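Local coordinates for inorganic pyrophosphatase (Thermus thermophilus, PDB 2PRD), which probably catalyses the magnesium-dependent hydrolysis of inorganic pyrophosphate to two phosphate ions, working as a homohexamer, at residues 126-129 and 130-134; 154-157 and 158-162. All coordinates share one frame; numbering follows the deposited sequence.

Contact 1 of 2, residues 126-129 and 130-134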
loop_
_atom_site.group_PDB
_atom_site.type_symbol
_atom_site.label_atom_id
_atom_site.label_comp_id
_atom_site.label_asym_id
_atom_site.label_seq_id
_atom_site.Cartn_x
_atom_site.Cartn_y
_atom_site.Cartn_z
ATOM N N GLU A 126 -27.244 0.533 3.109
ATOM C CA GLU A 126 -27.476 -0.865 2.712
ATOM C C GLU A 126 -26.494 -1.463 1.712
ATOM O O GLU A 126 -26.491 -2.723 1.563
ATOM C CB GLU A 126 -28.901 -1.123 2.241
ATOM C CG GLU A 126 -29.379 -2.483 2.813
ATOM C CD GLU A 126 -30.111 -3.257 1.723
ATOM O OE1 GLU A 126 -30.309 -2.631 0.650
ATOM O OE2 GLU A 126 -30.465 -4.438 1.954
ATOM N N GLY A 127 -25.729 -0.639 1.016
ATOM C CA GLY A 127 -24.737 -1.172 0.058
ATOM C C GLY A 127 -23.641 -1.857 0.874
ATOM O O GLY A 127 -23.012 -2.821 0.445
ATOM N N VAL A 128 -23.441 -1.316 2.043
ATOM C CA VAL A 128 -22.472 -1.813 3.019
ATOM C C VAL A 128 -23.006 -3.033 3.732
ATOM O O VAL A 128 -22.314 -4.078 3.841
ATOM C CB VAL A 128 -22.053 -0.728 4.027
ATOM C CG1 VAL A 128 -21.074 -1.334 5.019
ATOM C CG2 VAL A 128 -21.458 0.458 3.305
ATOM N N LYS A 129 -24.239 -3.011 4.216
ATOM C CA LYS A 129 -24.816 -4.186 4.825
ATOM C C LYS A 129 -24.860 -5.384 3.877
ATOM O O LYS A 129 -24.735 -6.547 4.310
ATOM C CB LYS A 129 -26.308 -3.895 5.212
ATOM C CG LYS A 129 -26.329 -3.018 6.462
ATOM C CD LYS A 129 -27.701 -3.014 7.106
ATOM C CE LYS A 129 -28.570 -1.918 6.479
ATOM N NZ LYS A 129 -29.144 -1.087 7.591
ATOM N N GLN A 130 -25.010 -5.139 2.569
ATOM C CA GLN A 130 -25.093 -6.270 1.618
ATOM C C GLN A 130 -23.710 -6.912 1.408
ATOM O O GLN A 130 -23.592 -8.110 1.104
ATOM C CB GLN A 130 -25.579 -5.881 0.284
ATOM C CG GLN A 130 -26.816 -5.503 -0.372
ATOM C CD GLN A 130 -26.539 -5.338 -1.891
ATOM O OE1 GLN A 130 -27.422 -5.813 -2.628
ATOM N NE2 GLN A 130 -25.371 -4.763 -2.252
ATOM N N GLU A 131 -22.702 -6.033 1.452
ATOM C CA GLU A 131 -21.306 -6.444 1.301
ATOM C C GLU A 131 -20.942 -7.339 2.472
ATOM O O GLU A 131 -20.338 -8.411 2.294
ATOM C CB GLU A 131 -20.375 -5.222 1.177
ATOM C CG GLU A 131 -18.921 -5.641 0.862
ATOM C CD GLU A 131 -17.985 -4.431 0.962
ATOM O OE1 GLU A 131 -18.381 -3.499 1.669
ATOM O OE2 GLU A 131 -16.943 -4.381 0.289
ATOM N N ILE A 132 -21.310 -6.882 3.674
ATOM C CA ILE A 132 -21.031 -7.686 4.902
ATOM C C ILE A 132 -21.701 -9.037 4.840
ATOM O O ILE A 132 -21.062 -10.109 4.952
ATOM C CB ILE A 132 -21.342 -6.913 6.186
ATOM C CG1 ILE A 132 -20.467 -5.666 6.302
ATOM C CG2 ILE A 132 -21.113 -7.828 7.387
ATOM C CD1 ILE A 132 -20.829 -4.613 7.307
ATOM N N GLN A 133 -23.019 -9.048 4.599
ATOM C CA GLN A 133 -23.708 -10.318 4.511
ATOM C C GLN A 133 -23.121 -11.239 3.474
ATOM O O GLN A 133 -22.957 -12.466 3.717
ATOM C CB GLN A 133 -25.191 -9.992 4.169
ATOM C CG GLN A 133 -25.890 -11.294 3.791
ATOM C CD GLN A 133 -27.394 -11.120 3.937
ATOM O OE1 GLN A 133 -27.780 -10.064 4.444
ATOM N NE2 GLN A 133 -28.166 -12.106 3.513
ATOM N N HIS A 134 -22.851 -10.665 2.288
ATOM C CA HIS A 134 -22.331 -11.547 1.195
ATOM C C HIS A 134 -20.981 -12.098 1.590
ATOM O O HIS A 134 -20.584 -13.211 1.214
ATOM C CB HIS A 134 -22.427 -10.817 -0.128
ATOM C CG HIS A 134 -21.709 -11.431 -1.294
ATOM N ND1 HIS A 134 -20.393 -11.096 -1.575
ATOM C CD2 HIS A 134 -22.023 -12.312 -2.234
ATOM C CE1 HIS A 134 -19.970 -11.750 -2.629
ATOM N NE2 HIS A 134 -20.965 -12.529 -3.045
HETATM O O HOH W 1 -22.654 -3.520 -1.987
#

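Contact 2 of 2, residues 154-157 and 158-162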
loop_
_atom_site.group_PDB
_atom_site.type_symbol
_atom_site.label_atom_id
_atom_site.label_comp_id
_atom_site.label_asym_id
_atom_site.label_seq_id
_atom_site.Cartn_x
_atom_site.Cartn_y
_atom_site.Cartn_z
ATOM N N GLY A 154 -30.223 -12.354 9.873
ATOM C CA GLY A 154 -30.862 -11.038 9.798
ATOM C C GLY A 154 -30.065 -10.035 10.619
ATOM O O GLY A 154 -29.039 -10.404 11.154
ATOM N N TRP A 155 -30.567 -8.822 10.684
ATOM C CA TRP A 155 -29.930 -7.725 11.393
ATOM C C TRP A 155 -30.840 -7.204 12.508
ATOM O O TRP A 155 -32.063 -7.278 12.354
ATOM C CB TRP A 155 -29.662 -6.614 10.407
ATOM C CG TRP A 155 -28.748 -6.913 9.251
ATOM C CD1 TRP A 155 -29.058 -7.509 8.065
ATOM C CD2 TRP A 155 -27.364 -6.553 9.149
ATOM N NE1 TRP A 155 -27.956 -7.561 7.251
ATOM C CE2 TRP A 155 -26.900 -6.956 7.883
ATOM C CE3 TRP A 155 -26.471 -5.894 9.999
ATOM C CZ2 TRP A 155 -25.600 -6.794 7.442
ATOM C CZ3 TRP A 155 -25.168 -5.696 9.543
ATOM C CH2 TRP A 155 -24.745 -6.161 8.299
ATOM N N ARG A 156 -30.168 -6.690 13.529
ATOM C CA ARG A 156 -30.864 -6.138 14.692
ATOM C C ARG A 156 -30.308 -4.767 14.996
ATOM O O ARG A 156 -29.146 -4.495 14.709
ATOM C CB ARG A 156 -30.789 -7.027 15.912
ATOM C CG ARG A 156 -31.409 -8.406 15.818
ATOM C CD ARG A 156 -32.925 -8.309 15.746
ATOM N NE ARG A 156 -33.496 -9.632 15.547
ATOM C CZ ARG A 156 -33.817 -10.203 14.404
ATOM N NH1 ARG A 156 -33.666 -9.609 13.219
ATOM N NH2 ARG A 156 -34.330 -11.432 14.444
ATOM N N ASP A 157 -31.117 -3.947 15.643
ATOM C CA ASP A 157 -30.776 -2.551 15.922
ATOM C C ASP A 157 -29.978 -2.334 17.160
ATOM O O ASP A 157 -29.587 -3.306 17.805
ATOM C CB ASP A 157 -32.101 -1.770 15.912
ATOM C CG ASP A 157 -32.940 -2.022 17.155
ATOM O OD1 ASP A 157 -32.616 -2.964 17.902
ATOM O OD2 ASP A 157 -33.904 -1.237 17.349
ATOM N N ARG A 158 -29.625 -1.087 17.453
ATOM C CA ARG A 158 -28.815 -0.788 18.606
ATOM C C ARG A 158 -29.463 -1.256 19.891
ATOM O O ARG A 158 -28.697 -1.545 20.848
ATOM C CB ARG A 158 -28.481 0.720 18.646
ATOM C CG ARG A 158 -27.579 1.026 19.851
ATOM C CD ARG A 158 -27.676 2.569 20.032
ATOM N NE ARG A 158 -29.101 2.847 20.142
ATOM C CZ ARG A 158 -29.762 3.930 19.797
ATOM N NH1 ARG A 158 -29.144 4.975 19.261
ATOM N NH2 ARG A 158 -31.087 3.991 19.971
ATOM N N LYS A 159 -30.781 -1.335 19.975
ATOM C CA LYS A 159 -31.355 -1.754 21.292
ATOM C C LYS A 159 -31.112 -3.215 21.556
ATOM O O LYS A 159 -30.841 -3.545 22.716
ATOM C CB LYS A 159 -32.795 -1.277 21.434
ATOM C CG LYS A 159 -32.807 0.252 21.191
ATOM C CD LYS A 159 -34.129 0.903 21.543
ATOM C CE LYS A 159 -33.969 2.424 21.664
ATOM N NZ LYS A 159 -33.894 3.065 20.320
ATOM N N ALA A 160 -31.227 -4.041 20.525
ATOM C CA ALA A 160 -30.989 -5.476 20.633
ATOM C C ALA A 160 -29.552 -5.780 20.923
ATOM O O ALA A 160 -29.203 -6.664 21.716
ATOM C CB ALA A 160 -31.489 -6.197 19.354
ATOM N N ALA A 161 -28.627 -5.053 20.290
ATOM C CA ALA A 161 -27.206 -5.260 20.471
ATOM C C ALA A 161 -26.791 -5.000 21.909
ATOM O O ALA A 161 -25.954 -5.748 22.431
ATOM C CB ALA A 161 -26.381 -4.352 19.537
ATOM N N LEU A 162 -27.298 -3.899 22.461
ATOM C CA LEU A 162 -26.931 -3.517 23.827
ATOM C C LEU A 162 -27.338 -4.586 24.830
ATOM O O LEU A 162 -26.618 -4.878 25.785
ATOM C CB LEU A 162 -27.416 -2.127 24.203
ATOM C CG LEU A 162 -26.947 -0.952 23.348
ATOM C CD1 LEU A 162 -27.689 0.303 23.759
ATOM C CD2 LEU A 162 -25.454 -0.726 23.357
#

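Contact 1 of 2, residues 126-129 and 130-134
V128 and I132 meet one helical turn apart, and this is the closely packed part of the contact. CG1 of V128 lies 4.0 Å from CD1 of I132, and the two side chains cross at a slant. V128 has CG1 anti to its own nitrogen (chi1 179°), which sends that methyl along the helix to I132. CG1 of I132 also rests 3.5 Å from the carbonyl O of V128. I132 N donates to the same oxygen at 3.0 Å. Next to it, Q133 N donates to K129 O at 3.0 Å. These i to i+4 bonds belong to the first turns of helix 126-138, which in the hexamer runs between W155 of its own chain and two neighbouring subunits. Toward the start of the helix the bonding is less regular. Q130 N bonds to E126 O with a bent N-H...O angle of 141°, and the bond from E131 N to G127 O is weak at 3.4 Å. A water donates to G127 O at 2.6 Å and accepts a weak bond from Q130 NE2, so it ties the glutamine amide to the backbone one turn back. E126 is exposed, and its OE2 comes no nearer than 4.5 Å to CG of Q130. Three polar ends find their main partners outside 126-134. K129 NZ bonds to I121 O. Q130 OE1 accepts from K145 of a second subunit, and E131 OE2 forms a salt bridge with R114 of a third.

Contact 2 of 2, residues 154-157 and 158-162
D157 reaches over the first turn of the helix with OD1, which accepts from A160 N at 3.2 Å. The bond is nearly straight (164°), and the nitrogen lies almost on the C-O axis of the carboxylate. This is an N-cap: D157 stands right before helix 158-173 and follows R156 of the preceding strand. The same OD1 takes a second, weak bond from K159 N. One oxygen thus serves two N-H groups that the helix itself cannot pair. The carboxylate gets there because CG sits between the backbone N and the carbonyl carbon (chi1 74°). The main chain adds a bond of its own, A161 N to D157 O at 3.2 Å. A leucine at D157 would probably leave the N-H groups of K159 and A160 without this acceptor and the first turn less firmly fixed. Beside the cap, the methyl of A160 packs against CB of R156 at 3.6 Å. K159 NZ is 5.2 Å from D157 OD2 and not in contact with it. Further out, R158 N, also at the helix start, donates to D120 OD1, and the D157 side chain touches D120 and I121. Backbone bonds pair G154 with L94 and R156 with L92, on strand 84-97, and so fix the strand that leads to the cap. The R156 side chain bends at chi2 (-70°) and folds back along that strand, and its NH1 donates to W155 O at 3.0 Å from above the carbonyl plane.

Contact 1 and contact 2 lie in series along the chain, with their centres about 16 Å apart. W155 joins them. Its indole projects from the strand of contact 2 against helix 126-138, where CZ2 of W155 comes 3.3 Å from K129 O and CH2 packs 4.1 Å from CB of I132. I121, the partner of K129 in contact 1, is also touched by the side chains of W155 and D157 of contact 2. Contact 1 is the nearer to the predicted substrate site, the side chain of I132 being about 9 Å from those of Y55 and Y139. It also meets other subunits, whereas contact 2 lies away from the annotated sites and touches no other chain of the hexamer.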